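Long-range contacts in 433aa long hypothetical phosphoribosylglycinamide formyl transferase (Pyrococcus horikoshii, PDB 2DWC), which is of unconfirmed function but belongs to the ATP-grasp superfamily, in the PurT-like group, and holds ADP in its pocket: residues Asp9-Ala14 / Leu41-Val46; Thr303-Pro308 / Ile389-Asp394; Pro342-Val347 / Glu398-Lys403. All coordinates share one frame; numbering follows the deposited sequence.

Contact 1. Residues Asp9-Ala14 / Leu41-Val46; sequences DELGTA and LGVEVV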
ATOM      1  N   ASP B   9     -20.422   3.988   9.945  1.00 16.97           N
ATOM      2  CA  ASP B   9     -20.931   4.052   8.577  1.00 17.03           C
ATOM      3  C   ASP B   9     -20.365   5.255   7.846  1.00 20.25           C
ATOM      4  O   ASP B   9     -20.632   5.430   6.663  1.00 18.34           O
ATOM      5  CB  ASP B   9     -22.462   4.217   8.631  1.00 18.64           C
ATOM      6  CG  ASP B   9     -23.117   4.164   7.261  1.00 19.72           C
ATOM      7  OD1 ASP B   9     -22.950   3.142   6.570  1.00 19.84           O
ATOM      8  OD2 ASP B   9     -23.808   5.143   6.892  1.00 20.24           O
ATOM      9  N   GLU B  10     -19.558   6.069   8.527  1.00 16.71           N
ATOM     10  CA  GLU B  10     -19.108   7.305   7.893  1.00 17.55           C
ATOM     11  C   GLU B  10     -17.654   7.612   8.202  1.00 18.02           C
ATOM     12  O   GLU B  10     -17.141   7.188   9.235  1.00 17.95           O
ATOM     13  CB  GLU B  10     -19.987   8.481   8.434  1.00 20.58           C
ATOM     14  CG  GLU B  10     -19.656   9.887   7.984  1.00 21.16           C
ATOM     15  CD  GLU B  10     -18.634  10.608   8.897  1.00 24.49           C
ATOM     16  OE1 GLU B  10     -18.302  10.091   9.975  1.00 25.90           O
ATOM     17  OE2 GLU B  10     -18.177  11.702   8.519  1.00 21.21           O
ATOM     18  N   LEU B  11     -17.016   8.316   7.277  1.00 15.10           N
ATOM     19  CA  LEU B  11     -15.655   8.801   7.480  1.00 14.77           C
ATOM     20  C   LEU B  11     -15.569  10.189   6.902  1.00 16.28           C
ATOM     21  O   LEU B  11     -16.122  10.475   5.814  1.00 15.35           O
ATOM     22  CB  LEU B  11     -14.612   7.936   6.735  1.00 14.22           C
ATOM     23  CG  LEU B  11     -14.211   6.597   7.375  1.00 15.57           C
ATOM     24  CD1 LEU B  11     -13.298   5.839   6.390  1.00 14.06           C
ATOM     25  CD2 LEU B  11     -13.516   6.811   8.710  1.00 17.38           C
ATOM     26  N   GLY B  12     -14.862  11.047   7.635  1.00 15.62           N
ATOM     27  CA  GLY B  12     -14.545  12.384   7.180  1.00 14.50           C
ATOM     28  C   GLY B  12     -13.179  12.419   6.501  1.00 15.81           C
ATOM     29  O   GLY B  12     -12.655  11.379   6.069  1.00 18.18           O
ATOM     30  N   THR B  13     -12.580  13.604   6.436  1.00 15.30           N
ATOM     31  CA  THR B  13     -11.322  13.799   5.677  1.00 12.86           C
ATOM     32  C   THR B  13     -10.207  14.380   6.498  1.00 13.75           C
ATOM     33  O   THR B  13     -10.370  15.431   7.104  1.00 14.86           O
ATOM     34  CB  THR B  13     -11.613  14.767   4.483  1.00 15.02           C
ATOM     35  OG1 THR B  13     -12.565  14.149   3.612  1.00 15.78           O
ATOM     36  CG2 THR B  13     -10.343  15.057   3.597  1.00 14.23           C
ATOM     37  N   ALA B  14      -9.082  13.678   6.497  1.00 11.86           N
ATOM     38  CA  ALA B  14      -7.879  14.126   7.222  1.00 12.46           C
ATOM     39  C   ALA B  14      -7.538  15.569   6.841  1.00 11.98           C
ATOM     40  O   ALA B  14      -7.713  16.003   5.674  1.00 16.47           O
ATOM     41  CB  ALA B  14      -6.676  13.217   6.819  1.00 15.03           C
ATOM     42  N   LEU B  41      -7.409   5.811   3.334  1.00 13.86           N
ATOM     43  CA  LEU B  41      -8.831   5.999   3.641  1.00 14.62           C
ATOM     44  C   LEU B  41      -9.085   7.467   4.059  1.00 12.34           C
ATOM     45  O   LEU B  41     -10.173   7.808   4.515  1.00 15.91           O
ATOM     46  CB  LEU B  41      -9.240   5.066   4.774  1.00 14.30           C
ATOM     47  CG  LEU B  41      -9.252   3.581   4.448  1.00 18.23           C
ATOM     48  CD1 LEU B  41      -9.610   2.769   5.674  1.00 19.75           C
ATOM     49  CD2 LEU B  41     -10.302   3.346   3.365  1.00 21.75           C
ATOM     50  N   GLY B  42      -8.083   8.342   3.895  1.00 13.22           N
ATOM     51  CA  GLY B  42      -8.271   9.718   4.293  1.00 13.96           C
ATOM     52  C   GLY B  42      -8.403   9.917   5.804  1.00 15.11           C
ATOM     53  O   GLY B  42      -9.016  10.897   6.240  1.00 15.08           O
ATOM     54  N   VAL B  43      -7.835   9.001   6.588  1.00 13.86           N
ATOM     55  CA  VAL B  43      -7.883   9.084   8.047  1.00 15.17           C
ATOM     56  C   VAL B  43      -6.602   9.778   8.544  1.00 16.97           C
ATOM     57  O   VAL B  43      -5.502   9.487   8.064  1.00 15.11           O
ATOM     58  CB  VAL B  43      -8.021   7.695   8.669  1.00 13.01           C
ATOM     59  CG1 VAL B  43      -7.869   7.770  10.218  1.00 13.01           C
ATOM     60  CG2 VAL B  43      -9.475   7.159   8.331  1.00 17.41           C
ATOM     61  N   GLU B  44      -6.770  10.694   9.501  1.00 13.82           N
ATOM     62  CA  GLU B  44      -5.644  11.474   9.998  1.00 12.53           C
ATOM     63  C   GLU B  44      -4.804  10.615  10.935  1.00 10.60           C
ATOM     64  O   GLU B  44      -5.335   9.921  11.791  1.00 13.61           O
ATOM     65  CB  GLU B  44      -6.184  12.714  10.725  1.00 12.01           C
ATOM     66  CG  GLU B  44      -5.074  13.770  11.030  1.00 16.10           C
ATOM     67  CD  GLU B  44      -5.633  15.178  11.252  1.00 18.15           C
ATOM     68  OE1 GLU B  44      -5.118  15.877  12.156  1.00 17.67           O
ATOM     69  OE2 GLU B  44      -6.560  15.601  10.511  1.00 16.12           O
ATOM     70  N   VAL B  45      -3.479  10.709  10.815  1.00 13.30           N
ATOM     71  CA  VAL B  45      -2.570   9.881  11.626  1.00 13.93           C
ATOM     72  C   VAL B  45      -1.574  10.693  12.435  1.00 14.50           C
ATOM     73  O   VAL B  45      -0.886  11.548  11.875  1.00 14.57           O
ATOM     74  CB  VAL B  45      -1.691   8.967  10.712  1.00 14.28           C
ATOM     75  CG1 VAL B  45      -0.795   8.042  11.563  1.00 13.43           C
ATOM     76  CG2 VAL B  45      -2.602   8.109   9.838  1.00 15.17           C
ATOM     77  N   VAL B  46      -1.496  10.413  13.734  1.00 13.66           N
ATOM     78  CA  VAL B  46      -0.507  11.073  14.572  1.00 11.65           C
ATOM     79  C   VAL B  46       0.329   9.890  15.091  1.00 12.14           C
ATOM     80  O   VAL B  46      -0.216   8.919  15.617  1.00 13.58           O
ATOM     81  CB  VAL B  46      -1.159  11.815  15.713  1.00 15.51           C
ATOM     82  CG1 VAL B  46      -0.085  12.403  16.619  1.00 15.84           C
ATOM     83  CG2 VAL B  46      -1.986  12.921  15.147  1.00 14.86           C
TER
HETATM   84  O   HOH W   1     -11.651  10.183   3.827  1.00 17.48           O
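Ala14 and Gly42 meet where the N-terminal arm of the chain lies over the turn between helix 29-40 and strand 44-49, in the Rossmann-like preATP-grasp part of the protein. The amide of Ala14 donates to the carbonyl O of Gly42, with N and O 2.8 Å apart. The bond is bent, with an N-H...O angle of 142° and the donor tilted 30° from the carbonyl plane. Beyond the amide, the methyl of Ala14 is directed at 41-46, its CB 3.3 Å from Gly42 O and 3.7 Å from Glu44 N. Leu11 makes the second apolar touch, spreading its two methyls over different residues. Its CD1 approaches Leu41 CB at 4.4 Å, while CD2 reaches Val43 CG2 at 4.1 Å, the Leu11 and Val43 side chains crossing at a slant.

Gly42 owes its place to the end of the helix. With a positive phi of 68° it is the C-prime residue of a Schellman motif, in which Val43 N bonds to Ala38 O and Gly42 N to Gln39 O. Glu44, two residues on, has a partner for each carboxylate oxygen: OE1 forms a salt bridge with Arg62, and OE2 accepts from the amide of Thr15, just past the arm. The arm also faces the dimer partner: Glu10 and Leu11 pair in an antiparallel ladder with a strand of the second subunit, and Thr13 OG1 bonds to Pro357 O of that chain. One water bridges the two segments, donating to Gly12 O at 2.7 Å and to Leu41 O at 2.9 Å.

Contact 2. Residues Thr303-Pro308 / Ile389-Asp394; sequences TLASHP and IALAWD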
ATOM      1  N   THR B 303       1.071 -10.913   5.191  1.00 19.10           N
ATOM      2  CA  THR B 303      -0.231 -10.536   4.647  1.00 18.82           C
ATOM      3  C   THR B 303      -0.214  -9.290   3.747  1.00 15.07           C
ATOM      4  O   THR B 303      -1.191  -8.999   3.056  1.00 18.10           O
ATOM      5  CB  THR B 303      -1.303 -10.383   5.742  1.00 19.14           C
ATOM      6  OG1 THR B 303      -0.948  -9.306   6.616  1.00 17.85           O
ATOM      7  CG2 THR B 303      -1.432 -11.713   6.537  1.00 18.97           C
ATOM      8  N   LEU B 304       0.929  -8.588   3.723  1.00 16.10           N
ATOM      9  CA  LEU B 304       1.107  -7.467   2.795  1.00 15.64           C
ATOM     10  C   LEU B 304       1.074  -8.070   1.380  1.00 19.25           C
ATOM     11  O   LEU B 304       0.786  -7.380   0.402  1.00 21.07           O
ATOM     12  CB  LEU B 304       2.486  -6.845   3.023  1.00 16.77           C
ATOM     13  CG  LEU B 304       2.544  -6.092   4.351  1.00 18.10           C
ATOM     14  CD1 LEU B 304       3.998  -5.593   4.583  1.00 20.99           C
ATOM     15  CD2 LEU B 304       1.575  -4.879   4.306  1.00 16.91           C
ATOM     16  N   ALA B 305       1.387  -9.362   1.261  1.00 17.51           N
ATOM     17  CA  ALA B 305       1.333  -9.953  -0.083  1.00 17.28           C
ATOM     18  C   ALA B 305       0.297 -11.078  -0.228  1.00 22.68           C
ATOM     19  O   ALA B 305      -0.265 -11.267  -1.313  1.00 22.75           O
ATOM     20  CB  ALA B 305       2.729 -10.478  -0.502  1.00 20.50           C
ATOM     21  N   SER B 306       0.069 -11.832   0.843  1.00 17.42           N
ATOM     22  CA  SER B 306      -0.877 -12.968   0.762  1.00 16.90           C
ATOM     23  C   SER B 306      -2.329 -12.573   0.906  1.00 22.46           C
ATOM     24  O   SER B 306      -3.204 -13.331   0.528  1.00 21.99           O
ATOM     25  CB  SER B 306      -0.505 -14.016   1.805  1.00 20.45           C
ATOM     26  OG  SER B 306      -0.536 -13.421   3.085  1.00 18.90           O
ATOM     27  N   HIS B 307      -2.615 -11.408   1.495  1.00 19.01           N
ATOM     28  CA  HIS B 307      -3.990 -10.942   1.537  1.00 18.27           C
ATOM     29  C   HIS B 307      -4.208  -9.944   0.409  1.00 20.87           C
ATOM     30  O   HIS B 307      -3.241  -9.345  -0.082  1.00 20.89           O
ATOM     31  CB  HIS B 307      -4.309 -10.253   2.869  1.00 19.77           C
ATOM     32  CG  HIS B 307      -4.587 -11.216   3.986  1.00 16.76           C
ATOM     33  ND1 HIS B 307      -5.048 -10.807   5.214  1.00 18.18           N
ATOM     34  CD2 HIS B 307      -4.401 -12.560   4.079  1.00 16.40           C
ATOM     35  CE1 HIS B 307      -5.134 -11.854   6.023  1.00 19.01           C
ATOM     36  NE2 HIS B 307      -4.748 -12.931   5.359  1.00 19.51           N
ATOM     37  N   PRO B 308      -5.474  -9.713   0.014  1.00 18.41           N
ATOM     38  CA  PRO B 308      -5.771  -8.759  -1.063  1.00 19.76           C
ATOM     39  C   PRO B 308      -5.532  -7.302  -0.629  1.00 24.02           C
ATOM     40  O   PRO B 308      -5.366  -7.021   0.542  1.00 19.91           O
ATOM     41  CB  PRO B 308      -7.227  -9.078  -1.426  1.00 23.82           C
ATOM     42  CG  PRO B 308      -7.813  -9.719  -0.212  1.00 30.90           C
ATOM     43  CD  PRO B 308      -6.679 -10.434   0.487  1.00 23.11           C
ATOM     44  N   ILE B 389      12.169  -5.897   4.762  1.00 16.84           N
ATOM     45  CA  ILE B 389      11.796  -7.297   4.524  1.00 16.91           C
ATOM     46  C   ILE B 389      11.746  -7.577   3.032  1.00 18.52           C
ATOM     47  O   ILE B 389      11.482  -6.682   2.229  1.00 17.49           O
ATOM     48  CB  ILE B 389      10.359  -7.693   5.025  1.00 17.62           C
ATOM     49  CG1 ILE B 389       9.322  -6.653   4.535  1.00 19.65           C
ATOM     50  CG2 ILE B 389      10.361  -7.922   6.524  1.00 24.28           C
ATOM     51  CD1 ILE B 389       7.895  -7.184   4.593  1.00 27.86           C
ATOM     52  N   ALA B 390      12.015  -8.827   2.665  1.00 18.31           N
ATOM     53  CA  ALA B 390      11.796  -9.252   1.295  1.00 16.60           C
ATOM     54  C   ALA B 390      10.411  -9.947   1.362  1.00 21.04           C
ATOM     55  O   ALA B 390      10.102 -10.642   2.344  1.00 19.95           O
ATOM     56  CB  ALA B 390      12.881 -10.292   0.855  1.00 21.13           C
ATOM     57  N   LEU B 391       9.581  -9.742   0.333  1.00 15.49           N
ATOM     58  CA  LEU B 391       8.232 -10.349   0.248  1.00 17.71           C
ATOM     59  C   LEU B 391       8.213 -11.131  -1.061  1.00 21.32           C
ATOM     60  O   LEU B 391       8.702 -10.634  -2.063  1.00 18.78           O
ATOM     61  CB  LEU B 391       7.162  -9.271   0.088  1.00 23.83           C
ATOM     62  CG  LEU B 391       6.441  -8.654   1.273  1.00 42.51           C
ATOM     63  CD1 LEU B 391       5.535  -7.520   0.759  1.00 34.31           C
ATOM     64  CD2 LEU B 391       5.600  -9.724   1.960  1.00 44.70           C
ATOM     65  N   ALA B 392       7.627 -12.320  -1.073  1.00 17.91           N
ATOM     66  CA  ALA B 392       7.566 -13.074  -2.313  1.00 18.38           C
ATOM     67  C   ALA B 392       6.260 -13.866  -2.313  1.00 18.59           C
ATOM     68  O   ALA B 392       5.794 -14.284  -1.251  1.00 20.87           O
ATOM     69  CB  ALA B 392       8.757 -14.042  -2.419  1.00 21.47           C
ATOM     70  N   TRP B 393       5.683 -14.094  -3.488  1.00 18.69           N
ATOM     71  CA  TRP B 393       4.428 -14.875  -3.542  1.00 16.55           C
ATOM     72  C   TRP B 393       4.523 -15.944  -4.636  1.00 18.22           C
ATOM     73  O   TRP B 393       5.275 -15.798  -5.605  1.00 21.46           O
ATOM     74  CB  TRP B 393       3.248 -13.959  -3.847  1.00 18.99           C
ATOM     75  CG  TRP B 393       3.552 -12.864  -4.909  1.00 18.52           C
ATOM     76  CD1 TRP B 393       3.267 -12.923  -6.251  1.00 20.72           C
ATOM     77  CD2 TRP B 393       4.279 -11.628  -4.715  1.00 18.89           C
ATOM     78  NE1 TRP B 393       3.777 -11.816  -6.903  1.00 22.53           N
ATOM     79  CE2 TRP B 393       4.397 -11.007  -5.982  1.00 19.16           C
ATOM     80  CE3 TRP B 393       4.846 -10.992  -3.596  1.00 20.02           C
ATOM     81  CZ2 TRP B 393       5.057  -9.772  -6.166  1.00 19.59           C
ATOM     82  CZ3 TRP B 393       5.511  -9.759  -3.777  1.00 16.54           C
ATOM     83  CH2 TRP B 393       5.602  -9.163  -5.053  1.00 19.99           C
ATOM     84  N   ASP B 394       3.709 -16.981  -4.492  1.00 20.65           N
ATOM     85  CA  ASP B 394       3.716 -18.064  -5.492  1.00 18.94           C
ATOM     86  C   ASP B 394       2.557 -18.985  -5.163  1.00 19.58           C
ATOM     87  O   ASP B 394       2.079 -19.021  -4.053  1.00 26.22           O
ATOM     88  CB  ASP B 394       5.008 -18.866  -5.403  1.00 20.66           C
ATOM     89  CG  ASP B 394       5.212 -19.774  -6.611  1.00 34.37           C
ATOM     90  OD1 ASP B 394       4.816 -20.958  -6.564  1.00 28.58           O
ATOM     91  OD2 ASP B 394       5.755 -19.277  -7.608  1.00 27.59           O
TER
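The short helix 303-306 packs against strand 386-393, joining the ATP-grasp part of the chain to the PurT-type C-terminal part. The contact is wholly apolar: side chains of Leu304 and Ala305 meet those of Ile389, Leu391 and Trp393, alternate residues along the strand that all point at the helix. Leu391 is central, its two methyls divided between neighbouring helix residues. Its CD1 comes within 3.9 Å of Leu304 CB, and its CD2 lies equally close, 3.9 Å, to Ala305 CB. The same Ala305 methyl also approaches the indole obliquely, 3.8 Å from Trp393 CE3. Further along, Leu304 CD1 meets Ile389 CD1 at 4.2 Å, the longest of the four contacts.

Ala305 and Trp393 also face the second subunit, packing on its Pro309 and Pro308 respectively, which places this corner at the interface between chains. Within the chain, strand 386-393 runs between strands 343-349 and 371-375, both antiparallel to it, while helix 397-409 packs on Ala390 and on Ala392, the latter directed away from helix 303-306.

Contact 3. Residues Pro342-Val347 / Glu398-Lys403; sequences PAATHV and EVAKRK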
ATOM      1  N   PRO B 342      -0.559 -17.647  -1.801  1.00 19.41           N
ATOM      2  CA  PRO B 342       0.433 -17.980  -0.774  1.00 20.70           C
ATOM      3  C   PRO B 342       1.608 -17.003  -0.890  1.00 19.30           C
ATOM      4  O   PRO B 342       1.941 -16.560  -1.996  1.00 20.18           O
ATOM      5  CB  PRO B 342       0.869 -19.408  -1.150  1.00 19.86           C
ATOM      6  CG  PRO B 342      -0.407 -20.007  -1.734  1.00 21.67           C
ATOM      7  CD  PRO B 342      -0.884 -18.841  -2.623  1.00 23.71           C
ATOM      8  N   ALA B 343       2.238 -16.704   0.246  1.00 18.82           N
ATOM      9  CA  ALA B 343       3.375 -15.763   0.211  1.00 22.03           C
ATOM     10  C   ALA B 343       4.265 -15.969   1.403  1.00 21.03           C
ATOM     11  O   ALA B 343       3.961 -16.747   2.298  1.00 20.23           O
ATOM     12  CB  ALA B 343       2.850 -14.272   0.155  1.00 19.83           C
ATOM     13  N   ALA B 344       5.393 -15.285   1.412  1.00 17.79           N
ATOM     14  CA  ALA B 344       6.334 -15.418   2.509  1.00 18.87           C
ATOM     15  C   ALA B 344       7.147 -14.154   2.632  1.00 22.28           C
ATOM     16  O   ALA B 344       7.219 -13.357   1.689  1.00 20.08           O
ATOM     17  CB  ALA B 344       7.312 -16.589   2.214  1.00 21.46           C
ATOM     18  N   THR B 345       7.791 -14.000   3.783  1.00 20.82           N
ATOM     19  CA  THR B 345       8.683 -12.864   4.032  1.00 17.81           C
ATOM     20  C   THR B 345       9.992 -13.386   4.590  1.00 22.60           C
ATOM     21  O   THR B 345      10.068 -14.513   5.089  1.00 22.79           O
ATOM     22  CB  THR B 345       8.150 -11.888   5.103  1.00 27.87           C
ATOM     23  OG1 THR B 345       8.208 -12.526   6.393  1.00 25.15           O
ATOM     24  CG2 THR B 345       6.736 -11.444   4.792  1.00 25.06           C
ATOM     25  N   HIS B 346      11.046 -12.589   4.458  1.00 19.57           N
ATOM     26  CA  HIS B 346      12.307 -12.891   5.099  1.00 21.91           C
ATOM     27  C   HIS B 346      12.860 -11.524   5.534  1.00 19.67           C
ATOM     28  O   HIS B 346      12.849 -10.562   4.753  1.00 19.57           O
ATOM     29  CB  HIS B 346      13.285 -13.596   4.155  1.00 22.86           C
ATOM     30  CG  HIS B 346      14.454 -14.186   4.880  1.00 24.31           C
ATOM     31  ND1 HIS B 346      15.455 -13.410   5.432  1.00 26.22           N
ATOM     32  CD2 HIS B 346      14.728 -15.469   5.239  1.00 25.55           C
ATOM     33  CE1 HIS B 346      16.292 -14.186   6.104  1.00 30.31           C
ATOM     34  NE2 HIS B 346      15.872 -15.436   6.006  1.00 30.71           N
ATOM     35  N   VAL B 347      13.290 -11.421   6.786  1.00 20.66           N
ATOM     36  CA  VAL B 347      13.813 -10.144   7.273  1.00 18.39           C
ATOM     37  C   VAL B 347      15.125  -9.728   6.641  1.00 21.27           C
ATOM     38  O   VAL B 347      15.865 -10.550   6.087  1.00 21.41           O
ATOM     39  CB  VAL B 347      14.003 -10.186   8.825  1.00 23.27           C
ATOM     40  CG1 VAL B 347      12.681 -10.588   9.480  1.00 23.11           C
ATOM     41  CG2 VAL B 347      15.122 -11.182   9.206  1.00 25.28           C
ATOM     42  N   GLU B 398       6.093 -23.077  -0.510  1.00 23.53           N
ATOM     43  CA  GLU B 398       7.499 -23.387  -0.286  1.00 24.70           C
ATOM     44  C   GLU B 398       8.390 -22.653  -1.285  1.00 21.71           C
ATOM     45  O   GLU B 398       9.531 -22.312  -0.958  1.00 26.27           O
ATOM     46  CB  GLU B 398       7.739 -24.920  -0.344  1.00 29.51           C
ATOM     47  CG  GLU B 398       6.923 -25.665   0.729  1.00 39.34           C
ATOM     48  CD  GLU B 398       7.229 -27.163   0.806  1.00 51.65           C
ATOM     49  OE1 GLU B 398       7.706 -27.748  -0.195  1.00 51.69           O
ATOM     50  OE2 GLU B 398       6.973 -27.761   1.877  1.00 51.21           O
ATOM     51  N   VAL B 399       7.878 -22.412  -2.489  1.00 22.97           N
ATOM     52  CA  VAL B 399       8.611 -21.666  -3.492  1.00 24.86           C
ATOM     53  C   VAL B 399       8.698 -20.206  -2.985  1.00 24.69           C
ATOM     54  O   VAL B 399       9.753 -19.577  -3.043  1.00 24.58           O
ATOM     55  CB  VAL B 399       7.891 -21.706  -4.851  1.00 23.76           C
ATOM     56  CG1 VAL B 399       8.592 -20.756  -5.815  1.00 26.18           C
ATOM     57  CG2 VAL B 399       7.921 -23.153  -5.428  1.00 27.43           C
ATOM     58  N   ALA B 400       7.593 -19.678  -2.482  1.00 22.92           N
ATOM     59  CA  ALA B 400       7.634 -18.296  -1.947  1.00 23.17           C
ATOM     60  C   ALA B 400       8.601 -18.174  -0.765  1.00 20.65           C
ATOM     61  O   ALA B 400       9.347 -17.187  -0.690  1.00 20.72           O
ATOM     62  CB  ALA B 400       6.228 -17.844  -1.552  1.00 24.32           C
ATOM     63  N   LYS B 401       8.612 -19.155   0.153  1.00 21.80           N
ATOM     64  CA  LYS B 401       9.554 -19.133   1.284  1.00 24.73           C
ATOM     65  C   LYS B 401      11.002 -19.079   0.797  1.00 29.86           C
ATOM     66  O   LYS B 401      11.808 -18.255   1.260  1.00 22.77           O
ATOM     67  CB  LYS B 401       9.399 -20.390   2.178  1.00 25.64           C
ATOM     68  CG  LYS B 401       8.080 -20.512   2.894  1.00 29.01           C
ATOM     69  CD  LYS B 401       7.909 -21.888   3.514  1.00 29.11           C
ATOM     70  CE  LYS B 401       8.965 -22.174   4.598  1.00 29.72           C
ATOM     71  NZ  LYS B 401       8.747 -23.540   5.188  1.00 37.75           N
ATOM     72  N   ARG B 402      11.353 -19.961  -0.145  1.00 25.40           N
ATOM     73  CA  ARG B 402      12.728 -19.972  -0.637  1.00 25.53           C
ATOM     74  C   ARG B 402      13.047 -18.698  -1.384  1.00 21.48           C
ATOM     75  O   ARG B 402      14.154 -18.170  -1.269  1.00 23.90           O
ATOM     76  CB  ARG B 402      12.988 -21.191  -1.547  1.00 23.45           C
ATOM     77  CG  ARG B 402      13.268 -22.483  -0.778  1.00 40.65           C
ATOM     78  CD  ARG B 402      13.672 -23.642  -1.736  1.00 44.16           C
ATOM     79  NE  ARG B 402      12.678 -23.860  -2.797  1.00 46.20           N
ATOM     80  CZ  ARG B 402      11.658 -24.718  -2.730  1.00 50.24           C
ATOM     81  NH1 ARG B 402      11.474 -25.478  -1.650  1.00 52.82           N
ATOM     82  NH2 ARG B 402      10.806 -24.801  -3.740  1.00 50.52           N
ATOM     83  N   LYS B 403      12.088 -18.179  -2.143  1.00 22.85           N
ATOM     84  CA  LYS B 403      12.349 -16.956  -2.881  1.00 21.22           C
ATOM     85  C   LYS B 403      12.556 -15.707  -2.002  1.00 19.33           C
ATOM     86  O   LYS B 403      13.469 -14.898  -2.282  1.00 21.06           O
ATOM     87  CB  LYS B 403      11.227 -16.715  -3.848  1.00 20.06           C
ATOM     88  CG  LYS B 403      11.414 -15.526  -4.720  1.00 24.25           C
ATOM     89  CD  LYS B 403      10.354 -15.543  -5.797  1.00 23.15           C
ATOM     90  CE  LYS B 403      10.745 -16.485  -6.939  1.00 26.87           C
ATOM     91  NZ  LYS B 403       9.836 -16.317  -8.104  1.00 24.01           N
TER
HETATM   92  O   HOH W   2      11.782 -17.063   3.757  1.00 33.52           O
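Ala344 sets its methyl against the backbone of helix 397-409, with CB 3.5 Å from Lys401 CA and 3.6 Å from Ala400 O. The small side chain fits a close approach: the axes of strand 343-347 and helix segment 398-403 come within 6.6 Å and run nearly parallel, at a signed crossing angle of -20°. Ala400 answers from the helix, its CB lying 3.9 Å from Ala343 CA and 4.1 Å from Ala344 CB, so the two methyls pack against each other and against opposing backbone. At the margin, Lys401 contributes the root of its side chain: its CG, anti to the carbonyl carbon (chi1 -65°), lies 4.1 Å from Ala344 CB. The residue also makes a cation-pi contact with Trp246. A water supplements the apolar packing, donating to Lys401 O at 2.8 Å and only weakly to Thr345 O.

On the strand, His346 points toward the helix side, where it touches Ala404, Glu405 and Ala408 and meets the ring of His409 edge-to-face. Helix 397-409 therefore lies over one side of the mixed sheet, where strand 343-349 runs between antiparallel neighbours 241-247 and 386-393; Thr345, directed away from the helix, packs on Leu391 of the latter strand.

How the contacts relate
From the N terminus, contact 1 closes first, around strand 21-25 and helix 29-40, tying the N-terminal arm to the preATP-grasp part before the others open. Contact 2 then begins at 303-308 and contact 3 at 342-347; their second segments follow in the same order, so the two loops cross. Contact 2 ties helix 303-306 to strand 386-393, and contact 3 ties strand 343-349 to helix 397-409, which follows strand 386-393 in the chain. Their centres are 8 Å apart and they share the mixed sheet, where Ala390 N and His346 O lie 2.8 Å apart, a probable hydrogen bond. Contact 1 stands apart, its centre 26 Å from that of contact 2, although both touch the second subunit.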